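Local coordinates for protein Glucanase/chitosanase (Paenibacillus fukuinensis, PDB 4ZZ5) that binds chitosan through this CBM32 carbohydrate-binding module, one part of a longer enzyme that probably hydrolyses chitosan and glucans, at residues S18-E21 and H25-D28; D28-G33 and Q48-N53; V63-E68 and V116-T121. All blocks are in the same frame, centred on the assembly; numbering follows the deposited sequence.

Contact 1: S18-E21 and H25-D28; sequences SSIE and HEGD
His-25 lies beside Glu-21, the two side chains running alongside each other and pointing the same way, with the carboxylate plane turned 33° from that of the imidazole. Glu-21 gets there through an extended chain, CG being anti to the backbone N (chi1 179°). Glu-21 OE1 is modelled 3.2 Å from His-25 NE2, but the angle is poor, the two atoms are not hydrogen-bonded, and the approach of this oxygen to the ring is too tight to be relied on. The other carboxylate oxygen of Glu-21 is engaged by the hydroxyl of Tyr-43. The backbones of Glu-21 and His-25 are hydrogen-bonded to that of Ala-40, and the two side chains touch the same residue.

Ile-20 CG2 lies 4.0 Å from the His-25 carbonyl O, where the aliphatic part of the contact begins. Both segments belong to the long connection between strands 15-17 and 39-40 of the discoidin-like (F5/8 type C) beta-sandwich, which here folds back on itself at the surface, beside strand 39-40.

Glu-26 comes next, its CA 5.8 Å from the CA of Ile-20. Ile-20 CG2 packs against this backbone, 3.9 Å from Glu-26 CA. The longer branch of Ile-20 goes further out along the glutamate, where CD1 lies 4.1 Å from Glu-26 CG. The two side chains pass at a slant, and the isoleucine's closest approaches are to the aliphatic base of the glutamate. Beyond CG the Glu-26 chain bends (chi2 86°), and its carboxylate takes a salt bridge from Lys-29 through OE1 and the backbone N-H of Gly-24 through OE2.

Contact 2: D28-G33 and Q48-N53; sequences DKAVDG and QWIYIN
Val-31 and Ile-52 meet end-on, where a short 3-10 turn and the loop after it close over strand 48-53 of the beta-sandwich. Ile-52 starts from a CB that is still 5.1 Å from Val-31 CG1. The next carbon narrows the gap: Ile-52 CG1, placed anti to the carbonyl carbon and beside the backbone N (chi1 -54°), leaves the strand toward the turn and stands 4.0 Å from Val-31 CG1. At the tip, Ile-52 CD1 meets that same Val-31 methyl at 3.9 Å, so a single branch of the valine receives both outer atoms of the isoleucine arm. The CG2 branch of Ile-52 remains farther off, 4.9 Å from Val-31 CG1. Phe-134 and Val-136 of strand 130-137, in the opposing sheet, also lie against the Ile-52 side chain.

Two residues earlier on the strand, Ile-50 makes the second contact with an extended arm, and Leu-131, Phe-134 and Val-118 also pack on it. All four touching side chains are buried, and the closest approach in each pair is between methyl groups. Backbone hydrogen bonding ties Ala-30 to Phe-134 and Val-31 to Asn-12; Ala-30 CB lies 3.8 Å from Ile-50 CD1.

Contact 3: V63-E68 and V116-T121; sequences VKLNWE and VRVYAT. With SO4 (sulfate ion), chain C.
Strands 63-67 and 116-121, whose axes approach to 10.4 Å and whose directions diverge by 46°, lie in the two facing sheets of the beta-sandwich, with Val-63 over Val-116 and Leu-65 over Val-118. The spacing is that of stacked sheets joined by side chains: the CA atoms of Leu-65 and Val-118 are 9.2 Å apart. Leu-65 and Val-118 bridge it tip to tip, CD2 of the leucine meeting CG2 of the valine at 3.8 Å. The other methyl of Val-118, CG1, is approached obliquely by the indole of Trp-67, whose CH2 comes within 4.3 Å. Val-118 thus turns one methyl to the leucine and the other to the tryptophan, while the indole NE1 is satisfied by Asp-104. Val-63 CG2 and Val-116 CG1 touch more loosely at 4.4 Å. Ile-77 and Phe-134, one from each sheet, continue this apolar layer.

The strand alternates, so Arg-117 and Tyr-119 project from the other face of their sheet, where a sulfate, probably from the crystallisation liquor, is bound. The arginine chain bends at its third torsion (80°) and presents the edge of its guanidinium to the anion. Arg-117 NH1 donates to sulfate O1 at 2.8 Å in a practically straight bond of 179°; Arg-117 NH2 reaches sulfate O4 at 3.0 Å, nearly as straight, and also serves Gln-78 OE1. Trp-49 and Trp-90 make cation-pi contacts with the same group. A leucine in place of Arg-117 would probably leave sulfate O1 and O4 and Gln-78 OE1 without these donors and the two tryptophans without their cationic partner. Against one face of the guanidinium lies the tyrosine: Tyr-119 CD1 is 3.4 Å above the Arg-117 guanidinium plane, displaced from its centre.

In the fold
Contacts 1, 2 and 3 follow that order along the chain and all lie within one F5/8 type C domain. Contacts 1 and 2 share Asp-28, and their centres are 8 Å apart; they also meet where Ser-18 OG and Ser-19 OG converge on Gln-48 OE1, at 2.6 and 2.7 Å respectively. Contacts 2 and 3, with centres 9 Å apart, are joined through neighbouring antiparallel strands 48-54 and 115-123, for instance by Ile-52 N and Val-116 O at 2.9 Å. Contacts 1 and 3 do not touch, their nearest atoms being about 7 Å apart. The loop between strands 15-17 and 39-40 is thereby packed onto one sheet of the sandwich, whose strand 115-123 in turn packs on the facing sheet.

Contact 1: S18-E21 and H25-D28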
ATOM      1  N   SER A  18       2.219  -4.193   8.560  1.00  5.95           N
ATOM      2  CA  SER A  18       2.922  -4.002   9.798  1.00  7.01           C
ATOM      3  C   SER A  18       2.074  -4.212  11.038  1.00  7.58           C
ATOM      4  O   SER A  18       2.520  -4.811  12.054  1.00  8.47           O
ATOM      5  CB  SER A  18       3.435  -2.574   9.882  1.00  7.49           C
ATOM      6  OG  SER A  18       2.385  -1.631   9.568  1.00  7.47           O
ATOM      7  N   SER A  19       0.814  -3.862  10.976  1.00  7.26           N
ATOM      8  CA  SER A  19      -0.139  -3.966  12.096  1.00  6.81           C
ATOM      9  C   SER A  19      -1.507  -3.881  11.520  1.00  6.77           C
ATOM     10  O   SER A  19      -1.732  -3.455  10.391  1.00  7.16           O
ATOM     11  CB  SER A  19       0.071  -2.892  13.112  1.00  7.67           C
ATOM     12  OG  SER A  19      -0.208  -1.632  12.647  1.00  8.34           O
ATOM     13  N   ILE A  20      -2.490  -4.229  12.351  1.00  8.49           N
ATOM     14  CA  ILE A  20      -3.937  -4.057  12.061  1.00  9.42           C
ATOM     15  C   ILE A  20      -4.612  -3.453  13.270  1.00  9.93           C
ATOM     16  O   ILE A  20      -4.220  -3.639  14.422  1.00 11.93           O
ATOM     17  CB  ILE A  20      -4.605  -5.308  11.663  1.00 11.43           C
ATOM     18  CG1 ILE A  20      -4.852  -6.256  12.832  1.00 13.03           C
ATOM     19  CG2 ILE A  20      -3.943  -5.943  10.447  1.00 10.93           C
ATOM     20  CD1 ILE A  20      -5.680  -7.466  12.482  1.00 13.08           C
ATOM     21  N   GLU A  21      -5.639  -2.678  13.004  1.00  9.68           N
ATOM     22  CA  GLU A  21      -6.364  -2.003  14.105  1.00 10.77           C
ATOM     23  C   GLU A  21      -7.222  -2.989  14.818  1.00 11.04           C
ATOM     24  O   GLU A  21      -7.269  -2.860  16.097  1.00 13.50           O
ATOM     25  CB  GLU A  21      -7.240  -0.966  13.465  1.00 11.86           C
ATOM     26  CG  GLU A  21      -8.164  -0.101  14.391  1.00 13.91           C
ATOM     27  CD  GLU A  21      -9.059   0.854  13.494  1.00 15.25           C
ATOM     28  OE1 GLU A  21      -9.712   0.396  12.573  1.00 22.05           O
ATOM     29  OE2 GLU A  21      -9.187   2.034  13.739  1.00 22.91           O
ATOM     30  N   HIS A  25     -10.073  -5.483   9.683  1.00  9.15           N
ATOM     31  CA  HIS A  25      -9.270  -4.435   9.063  1.00  9.20           C
ATOM     32  C   HIS A  25      -7.907  -4.955   8.553  1.00  9.05           C
ATOM     33  O   HIS A  25      -6.936  -4.149   8.573  1.00  8.45           O
ATOM     34  CB  HIS A  25      -9.163  -3.224   9.924  1.00  9.52           C
ATOM     35  CG  HIS A  25     -10.358  -2.316   9.932  1.00 10.50           C
ATOM     36  ND1 HIS A  25     -11.279  -2.163   8.985  1.00 11.75           N
ATOM     37  CD2 HIS A  25     -10.677  -1.373  10.883  1.00 15.06           C
ATOM     38  CE1 HIS A  25     -12.190  -1.215   9.309  1.00 10.54           C
ATOM     39  NE2 HIS A  25     -11.818  -0.751  10.449  1.00 15.95           N
ATOM     40  N   GLU A  26      -7.819  -6.206   8.174  1.00  8.07           N
ATOM     41  CA  GLU A  26      -6.571  -6.767   7.705  1.00  8.38           C
ATOM     42  C   GLU A  26      -6.219  -6.279   6.288  1.00  8.31           C
ATOM     43  O   GLU A  26      -7.022  -5.658   5.565  1.00  8.52           O
ATOM     44  CB  GLU A  26      -6.679  -8.253   7.641  1.00  9.80           C
ATOM     45  CG  GLU A  26      -7.100  -8.925   8.970  1.00 11.69           C
ATOM     46  CD  GLU A  26      -8.594  -8.998   9.199  1.00 10.58           C
ATOM     47  OE1 GLU A  26      -9.384  -8.541   8.395  1.00  9.41           O
ATOM     48  OE2 GLU A  26      -8.925  -9.615  10.295  1.00 12.94           O
ATOM     49  N   GLY A  27      -4.957  -6.573   5.902  1.00  8.12           N
ATOM     50  CA  GLY A  27      -4.456  -6.133   4.573  1.00  7.83           C
ATOM     51  C   GLY A  27      -5.234  -6.608   3.412  1.00  7.37           C
ATOM     52  O   GLY A  27      -5.379  -5.933   2.424  1.00  8.34           O
ATOM     53  N   ASP A  28      -5.886  -7.790   3.528  1.00  8.04           N
ATOM     54  CA  ASP A  28      -6.621  -8.290   2.421  1.00  9.18           C
ATOM     55  C   ASP A  28      -7.818  -7.392   2.047  1.00  8.89           C
ATOM     56  O   ASP A  28      -8.305  -7.408   0.944  1.00  9.74           O
ATOM     57  CB  ASP A  28      -7.116  -9.740   2.705  1.00 11.50           C
ATOM     58  CG  ASP A  28      -7.918  -9.831   3.989  1.00 15.20           C
ATOM     59  OD1 ASP A  28      -7.271  -9.892   5.016  1.00 19.21           O
ATOM     60  OD2 ASP A  28      -9.134  -9.895   3.893  1.00 19.28           O
TER

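Contact 2: D28-G33 and Q48-N53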
ATOM      1  N   ASP A  28      -5.886  -7.790   3.528  1.00  8.04           N
ATOM      2  CA  ASP A  28      -6.621  -8.290   2.421  1.00  9.18           C
ATOM      3  C   ASP A  28      -7.818  -7.392   2.047  1.00  8.89           C
ATOM      4  O   ASP A  28      -8.305  -7.408   0.944  1.00  9.74           O
ATOM      5  CB  ASP A  28      -7.116  -9.740   2.705  1.00 11.50           C
ATOM      6  CG  ASP A  28      -7.918  -9.831   3.989  1.00 15.20           C
ATOM      7  OD1 ASP A  28      -7.271  -9.892   5.016  1.00 19.21           O
ATOM      8  OD2 ASP A  28      -9.134  -9.895   3.893  1.00 19.28           O
ATOM      9  N   LYS A  29      -8.263  -6.617   3.029  1.00  7.94           N
ATOM     10  CA  LYS A  29      -9.370  -5.655   2.780  1.00  8.72           C
ATOM     11  C   LYS A  29      -8.990  -4.515   1.839  1.00  8.08           C
ATOM     12  O   LYS A  29      -9.837  -3.808   1.332  1.00  8.56           O
ATOM     13  CB  LYS A  29      -9.938  -5.154   4.079  1.00  9.13           C
ATOM     14  CG  LYS A  29     -10.471  -6.320   5.003  1.00 15.65           C
ATOM     15  CD  LYS A  29     -11.431  -7.327   4.473  1.00 17.97           C
ATOM     16  CE  LYS A  29     -11.743  -8.310   5.650  1.00 14.31           C
ATOM     17  NZ  LYS A  29     -10.803  -9.364   6.160  1.00 13.89           N
ATOM     18  N   ALA A  30      -7.674  -4.294   1.656  1.00  7.79           N
ATOM     19  CA  ALA A  30      -7.220  -3.270   0.746  1.00  7.91           C
ATOM     20  C   ALA A  30      -7.146  -3.752  -0.706  1.00  8.48           C
ATOM     21  O   ALA A  30      -6.870  -2.907  -1.587  1.00  9.05           O
ATOM     22  CB  ALA A  30      -5.902  -2.694   1.197  1.00  7.99           C
ATOM     23  N   VAL A  31      -7.296  -5.033  -0.965  1.00  8.43           N
ATOM     24  CA  VAL A  31      -7.084  -5.576  -2.297  1.00  9.74           C
ATOM     25  C   VAL A  31      -8.265  -6.437  -2.720  1.00 10.84           C
ATOM     26  O   VAL A  31      -8.146  -7.322  -3.594  1.00 11.35           O
ATOM     27  CB  VAL A  31      -5.758  -6.349  -2.469  1.00  8.88           C
ATOM     28  CG1 VAL A  31      -4.595  -5.442  -2.215  1.00  9.18           C
ATOM     29  CG2 VAL A  31      -5.746  -7.541  -1.585  1.00 10.35           C
ATOM     30  N   ASP A  32      -9.440  -6.177  -2.164  1.00 10.98           N
ATOM     31  CA  ASP A  32     -10.633  -6.986  -2.470  1.00 12.07           C
ATOM     32  C   ASP A  32     -11.486  -6.290  -3.480  1.00 11.90           C
ATOM     33  O   ASP A  32     -12.610  -6.867  -3.833  1.00 14.70           O
ATOM     34  CB  ASP A  32     -11.452  -7.305  -1.207  1.00 11.61           C
ATOM     35  CG  ASP A  32     -11.876  -6.087  -0.410  1.00 11.02           C
ATOM     36  OD1 ASP A  32     -11.775  -4.948  -0.831  1.00 10.73           O
ATOM     37  OD2 ASP A  32     -12.456  -6.399   0.712  1.00 12.14           O
ATOM     38  N   GLY A  33     -11.231  -5.142  -3.977  1.00 12.30           N
ATOM     39  CA  GLY A  33     -12.048  -4.459  -4.927  1.00 15.69           C
ATOM     40  C   GLY A  33     -13.244  -3.816  -4.358  1.00 15.99           C
ATOM     41  O   GLY A  33     -14.136  -3.337  -5.139  1.00 21.25           O
ATOM     42  N   GLN A  48       3.954   2.664   9.315  1.00  6.81           N
ATOM     43  CA  GLN A  48       3.187   1.501   9.060  1.00  6.00           C
ATOM     44  C   GLN A  48       3.249   1.180   7.592  1.00  6.34           C
ATOM     45  O   GLN A  48       3.601   2.036   6.775  1.00  7.46           O
ATOM     46  CB  GLN A  48       1.703   1.720   9.493  1.00  6.48           C
ATOM     47  CG  GLN A  48       1.517   2.122  10.912  1.00  6.77           C
ATOM     48  CD  GLN A  48       1.739   1.028  11.921  1.00  7.29           C
ATOM     49  OE1 GLN A  48       1.777  -0.152  11.647  1.00  7.54           O
ATOM     50  NE2 GLN A  48       1.735   1.405  13.199  1.00  8.91           N
ATOM     51  N   TRP A  49       2.917  -0.040   7.226  1.00  5.74           N
ATOM     52  CA  TRP A  49       3.045  -0.481   5.850  1.00  5.63           C
ATOM     53  C   TRP A  49       2.131  -1.593   5.517  1.00  5.09           C
ATOM     54  O   TRP A  49       1.667  -2.357   6.373  1.00  5.31           O
ATOM     55  CB  TRP A  49       4.521  -0.790   5.531  1.00  6.16           C
ATOM     56  CG  TRP A  49       5.172  -1.812   6.414  1.00  6.10           C
ATOM     57  CD1 TRP A  49       6.067  -1.532   7.379  1.00  7.13           C
ATOM     58  CD2 TRP A  49       5.013  -3.274   6.391  1.00  6.59           C
ATOM     59  NE1 TRP A  49       6.449  -2.724   7.995  1.00  8.08           N
ATOM     60  CE2 TRP A  49       5.803  -3.756   7.445  1.00  7.26           C
ATOM     61  CE3 TRP A  49       4.281  -4.131   5.612  1.00  7.31           C
ATOM     62  CZ2 TRP A  49       5.844  -5.159   7.711  1.00  7.67           C
ATOM     63  CZ3 TRP A  49       4.331  -5.521   5.910  1.00  7.37           C
ATOM     64  CH2 TRP A  49       5.116  -5.963   6.946  1.00  8.56           C
ATOM     65  N   ILE A  50       1.878  -1.704   4.199  1.00  5.38           N
ATOM     66  CA  ILE A  50       1.158  -2.820   3.637  1.00  5.65           C
ATOM     67  C   ILE A  50       1.884  -3.202   2.364  1.00  5.39           C
ATOM     68  O   ILE A  50       2.233  -2.300   1.562  1.00  5.83           O
ATOM     69  CB  ILE A  50      -0.327  -2.484   3.349  1.00  5.88           C
ATOM     70  CG1 ILE A  50      -1.019  -3.608   2.617  1.00  6.72           C
ATOM     71  CG2 ILE A  50      -0.523  -1.186   2.593  1.00  7.39           C
ATOM     72  CD1 ILE A  50      -2.526  -3.483   2.675  1.00  8.12           C
ATOM     73  N   TYR A  51       2.122  -4.475   2.131  1.00  5.75           N
ATOM     74  CA  TYR A  51       2.661  -4.914   0.822  1.00  6.12           C
ATOM     75  C   TYR A  51       1.794  -5.949   0.212  1.00  7.04           C
ATOM     76  O   TYR A  51       1.051  -6.714   0.920  1.00  7.04           O
ATOM     77  CB  TYR A  51       4.137  -5.326   0.877  1.00  6.71           C
ATOM     78  CG  TYR A  51       4.532  -6.590   1.577  1.00  7.04           C
ATOM     79  CD1 TYR A  51       4.228  -7.810   0.985  1.00  8.85           C
ATOM     80  CD2 TYR A  51       5.271  -6.559   2.703  1.00  7.40           C
ATOM     81  CE1 TYR A  51       4.707  -8.993   1.695  1.00 10.03           C
ATOM     82  CE2 TYR A  51       5.721  -7.697   3.353  1.00  9.87           C
ATOM     83  CZ  TYR A  51       5.379  -8.872   2.804  1.00 10.80           C
ATOM     84  OH  TYR A  51       5.818 -10.064   3.464  1.00 13.83           O
ATOM     85  N   ILE A  52       1.872  -6.047  -1.094  1.00  7.22           N
ATOM     86  CA  ILE A  52       1.172  -7.006  -1.949  1.00  7.89           C
ATOM     87  C   ILE A  52       2.176  -7.880  -2.619  1.00  7.63           C
ATOM     88  O   ILE A  52       3.192  -7.357  -3.165  1.00  8.99           O
ATOM     89  CB  ILE A  52       0.392  -6.294  -2.991  1.00  9.78           C
ATOM     90  CG1 ILE A  52      -0.571  -5.249  -2.386  1.00 10.92           C
ATOM     91  CG2 ILE A  52      -0.333  -7.297  -3.905  1.00 12.19           C
ATOM     92  CD1 ILE A  52      -1.091  -4.241  -3.384  1.00 12.80           C
ATOM     93  N   ASN A  53       2.035  -9.185  -2.562  1.00  8.40           N
ATOM     94  CA  ASN A  53       2.784 -10.132  -3.379  1.00  9.08           C
ATOM     95  C   ASN A  53       2.122 -10.313  -4.672  1.00 10.61           C
ATOM     96  O   ASN A  53       1.021 -10.905  -4.773  1.00 10.60           O
ATOM     97  CB  ASN A  53       2.830 -11.449  -2.596  1.00  9.80           C
ATOM     98  CG  ASN A  53       3.732 -12.459  -3.317  1.00 12.20           C
ATOM     99  OD1 ASN A  53       4.076 -12.286  -4.499  1.00 13.33           O
ATOM    100  ND2 ASN A  53       4.172 -13.466  -2.587  1.00 11.53           N
TER

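Contact 3: V63-E68 and V116-T121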
ATOM      1  N   VAL A  63       0.145   3.230  -9.331  1.00  8.39           N
ATOM      2  CA  VAL A  63      -0.556   2.791  -8.115  1.00  8.12           C
ATOM      3  C   VAL A  63      -1.701   3.708  -7.878  1.00  9.60           C
ATOM      4  O   VAL A  63      -1.519   4.963  -7.963  1.00 12.69           O
ATOM      5  CB  VAL A  63       0.436   2.717  -6.936  1.00  9.19           C
ATOM      6  CG1 VAL A  63      -0.324   2.598  -5.575  1.00  9.72           C
ATOM      7  CG2 VAL A  63       1.336   1.568  -7.116  1.00  9.35           C
ATOM      8  N   LYS A  64      -2.878   3.208  -7.544  1.00  9.15           N
ATOM      9  CA  LYS A  64      -3.949   4.039  -7.070  1.00  9.03           C
ATOM     10  C   LYS A  64      -4.282   3.683  -5.668  1.00  8.11           C
ATOM     11  O   LYS A  64      -4.564   2.529  -5.350  1.00  9.20           O
ATOM     12  CB  LYS A  64      -5.186   3.937  -7.970  1.00  9.99           C
ATOM     13  CG  LYS A  64      -6.319   4.873  -7.613  1.00 16.16           C
ATOM     14  CD  LYS A  64      -7.557   4.613  -8.499  1.00 22.87           C
ATOM     15  CE  LYS A  64      -8.172   5.861  -9.097  1.00 30.52           C
ATOM     16  NZ  LYS A  64      -8.464   5.594 -10.539  1.00 35.36           N
ATOM     17  N   LEU A  65      -4.254   4.668  -4.774  1.00  7.65           N
ATOM     18  CA  LEU A  65      -4.633   4.496  -3.370  1.00  8.55           C
ATOM     19  C   LEU A  65      -5.964   5.115  -3.111  1.00  8.37           C
ATOM     20  O   LEU A  65      -6.173   6.274  -3.593  1.00 10.50           O
ATOM     21  CB  LEU A  65      -3.590   5.116  -2.458  1.00  8.35           C
ATOM     22  CG  LEU A  65      -2.177   4.563  -2.646  1.00  8.22           C
ATOM     23  CD1 LEU A  65      -1.223   5.239  -1.646  1.00  8.12           C
ATOM     24  CD2 LEU A  65      -2.092   3.012  -2.511  1.00  8.39           C
ATOM     25  N   ASN A  66      -6.829   4.501  -2.370  1.00  7.98           N
ATOM     26  CA  ASN A  66      -8.092   5.114  -1.943  1.00  9.23           C
ATOM     27  C   ASN A  66      -8.046   5.146  -0.419  1.00  8.80           C
ATOM     28  O   ASN A  66      -8.270   4.105   0.239  1.00  8.15           O
ATOM     29  CB  ASN A  66      -9.295   4.348  -2.446  1.00 10.67           C
ATOM     30  CG  ASN A  66     -10.600   4.920  -1.925  1.00 10.75           C
ATOM     31  OD1 ASN A  66     -10.642   5.849  -1.236  1.00 13.78           O
ATOM     32  ND2 ASN A  66     -11.722   4.242  -2.283  1.00 17.82           N
ATOM     33  N   TRP A  67      -7.673   6.292   0.134  1.00  8.98           N
ATOM     34  CA  TRP A  67      -7.480   6.458   1.536  1.00  8.83           C
ATOM     35  C   TRP A  67      -8.737   6.640   2.310  1.00  8.60           C
ATOM     36  O   TRP A  67      -9.649   7.353   1.831  1.00 10.43           O
ATOM     37  CB  TRP A  67      -6.589   7.616   1.896  1.00  9.40           C
ATOM     38  CG  TRP A  67      -5.163   7.542   1.396  1.00  7.87           C
ATOM     39  CD1 TRP A  67      -4.654   8.109   0.295  1.00  8.24           C
ATOM     40  CD2 TRP A  67      -4.053   6.927   2.100  1.00  7.48           C
ATOM     41  NE1 TRP A  67      -3.273   7.886   0.241  1.00  8.67           N
ATOM     42  CE2 TRP A  67      -2.923   7.158   1.350  1.00  8.17           C
ATOM     43  CE3 TRP A  67      -3.961   6.211   3.289  1.00  7.76           C
ATOM     44  CZ2 TRP A  67      -1.667   6.674   1.715  1.00  8.14           C
ATOM     45  CZ3 TRP A  67      -2.739   5.730   3.608  1.00  7.68           C
ATOM     46  CH2 TRP A  67      -1.631   5.947   2.874  1.00  8.44           C
ATOM     47  N   GLU A  68      -8.857   6.105   3.509  1.00  8.89           N
ATOM     48  CA  GLU A  68      -9.875   6.497   4.502  1.00  8.98           C
ATOM     49  C   GLU A  68      -9.382   7.802   5.097  1.00  9.42           C
ATOM     50  O   GLU A  68      -8.348   8.380   4.808  1.00 10.02           O
ATOM     51  CB  GLU A  68     -10.033   5.354   5.496  1.00  9.83           C
ATOM     52  CG  GLU A  68     -11.194   5.483   6.461  1.00  9.67           C
ATOM     53  CD  GLU A  68     -10.770   5.999   7.785  1.00 12.29           C
ATOM     54  OE1 GLU A  68      -9.589   6.056   8.173  1.00 11.45           O
ATOM     55  OE2 GLU A  68     -11.769   6.384   8.541  1.00 16.13           O
ATOM     56  N   VAL A 116       4.892  -4.884  -3.994  1.00  6.90           N
ATOM     57  CA  VAL A 116       4.736  -3.467  -3.930  1.00  7.34           C
ATOM     58  C   VAL A 116       4.329  -3.125  -2.530  1.00  6.43           C
ATOM     59  O   VAL A 116       3.359  -3.740  -1.986  1.00  7.02           O
ATOM     60  CB  VAL A 116       3.729  -2.957  -4.914  1.00  7.78           C
ATOM     61  CG1 VAL A 116       3.732  -1.431  -4.989  1.00  8.31           C
ATOM     62  CG2 VAL A 116       3.844  -3.553  -6.295  1.00 10.23           C
ATOM     63  N   ARG A 117       4.917  -2.117  -1.903  1.00  5.96           N
ATOM     64  CA  ARG A 117       4.670  -1.706  -0.493  1.00  6.38           C
ATOM     65  C   ARG A 117       4.277  -0.229  -0.485  1.00  5.66           C
ATOM     66  O   ARG A 117       4.901   0.609  -1.189  1.00  6.44           O
ATOM     67  CB  ARG A 117       5.896  -1.947   0.355  1.00  7.12           C
ATOM     68  CG  ARG A 117       5.687  -1.713   1.851  1.00  7.22           C
ATOM     69  CD  ARG A 117       6.747  -2.324   2.717  1.00  8.23           C
ATOM     70  NE  ARG A 117       7.986  -1.528   2.785  1.00  7.60           N
ATOM     71  CZ  ARG A 117       8.831  -1.488   3.790  1.00  8.43           C
ATOM     72  NH1 ARG A 117       8.650  -2.286   4.843  1.00 10.66           N
ATOM     73  NH2 ARG A 117       9.891  -0.701   3.748  1.00  9.05           N
ATOM     74  N   VAL A 118       3.259   0.098   0.301  1.00  5.38           N
ATOM     75  CA  VAL A 118       3.035   1.505   0.810  1.00  5.91           C
ATOM     76  C   VAL A 118       3.693   1.576   2.139  1.00  5.35           C
ATOM     77  O   VAL A 118       3.302   0.797   3.037  1.00  5.71           O
ATOM     78  CB  VAL A 118       1.540   1.807   0.886  1.00  6.93           C
ATOM     79  CG1 VAL A 118       1.341   3.213   1.521  1.00  8.20           C
ATOM     80  CG2 VAL A 118       0.867   1.750  -0.478  1.00  8.96           C
ATOM     81  N   TYR A 119       4.649   2.463   2.287  1.00  5.30           N
ATOM     82  CA  TYR A 119       5.362   2.677   3.549  1.00  6.01           C
ATOM     83  C   TYR A 119       5.017   4.082   4.008  1.00  6.22           C
ATOM     84  O   TYR A 119       5.449   5.053   3.407  1.00  6.69           O
ATOM     85  CB  TYR A 119       6.862   2.457   3.288  1.00  6.42           C
ATOM     86  CG  TYR A 119       7.673   2.507   4.531  1.00  6.84           C
ATOM     87  CD1 TYR A 119       7.774   1.440   5.433  1.00  8.37           C
ATOM     88  CD2 TYR A 119       8.395   3.629   4.845  1.00 10.01           C
ATOM     89  CE1 TYR A 119       8.531   1.501   6.596  1.00  9.06           C
ATOM     90  CE2 TYR A 119       9.148   3.675   6.026  1.00 10.35           C
ATOM     91  CZ  TYR A 119       9.186   2.645   6.869  1.00  9.55           C
ATOM     92  OH  TYR A 119       9.965   2.836   8.005  1.00 11.51           O
ATOM     93  N   ALA A 120       4.183   4.157   5.008  1.00  5.74           N
ATOM     94  CA  ALA A 120       3.542   5.395   5.446  1.00  5.84           C
ATOM     95  C   ALA A 120       4.243   5.893   6.705  1.00  5.89           C
ATOM     96  O   ALA A 120       4.443   5.189   7.696  1.00  7.28           O
ATOM     97  CB  ALA A 120       2.103   5.140   5.735  1.00  7.25           C
ATOM     98  N   THR A 121       4.608   7.161   6.683  1.00  7.20           N
ATOM     99  CA  THR A 121       5.531   7.692   7.743  1.00  7.83           C
ATOM    100  C   THR A 121       5.013   8.943   8.398  1.00  9.32           C
ATOM    101  O   THR A 121       5.475   9.151   9.572  1.00 11.69           O
ATOM    102  CB  THR A 121       6.920   7.971   7.161  1.00  8.93           C
ATOM    103  OG1 THR A 121       6.864   8.847   6.047  1.00  9.49           O
ATOM    104  CG2 THR A 121       7.578   6.671   6.712  1.00 10.77           C
TER
HETATM  105  S   SO4 C 201      11.739  -1.435   7.071  1.00 18.59           S
HETATM  106  O1  SO4 C 201      10.455  -2.210   7.025  1.00 20.17           O
HETATM  107  O2  SO4 C 201      11.851  -0.706   8.361  1.00 26.08           O
HETATM  108  O3  SO4 C 201      12.774  -2.517   6.949  1.00 27.50           O
HETATM  109  O4  SO4 C 201      11.806  -0.411   5.980  1.00 20.13           O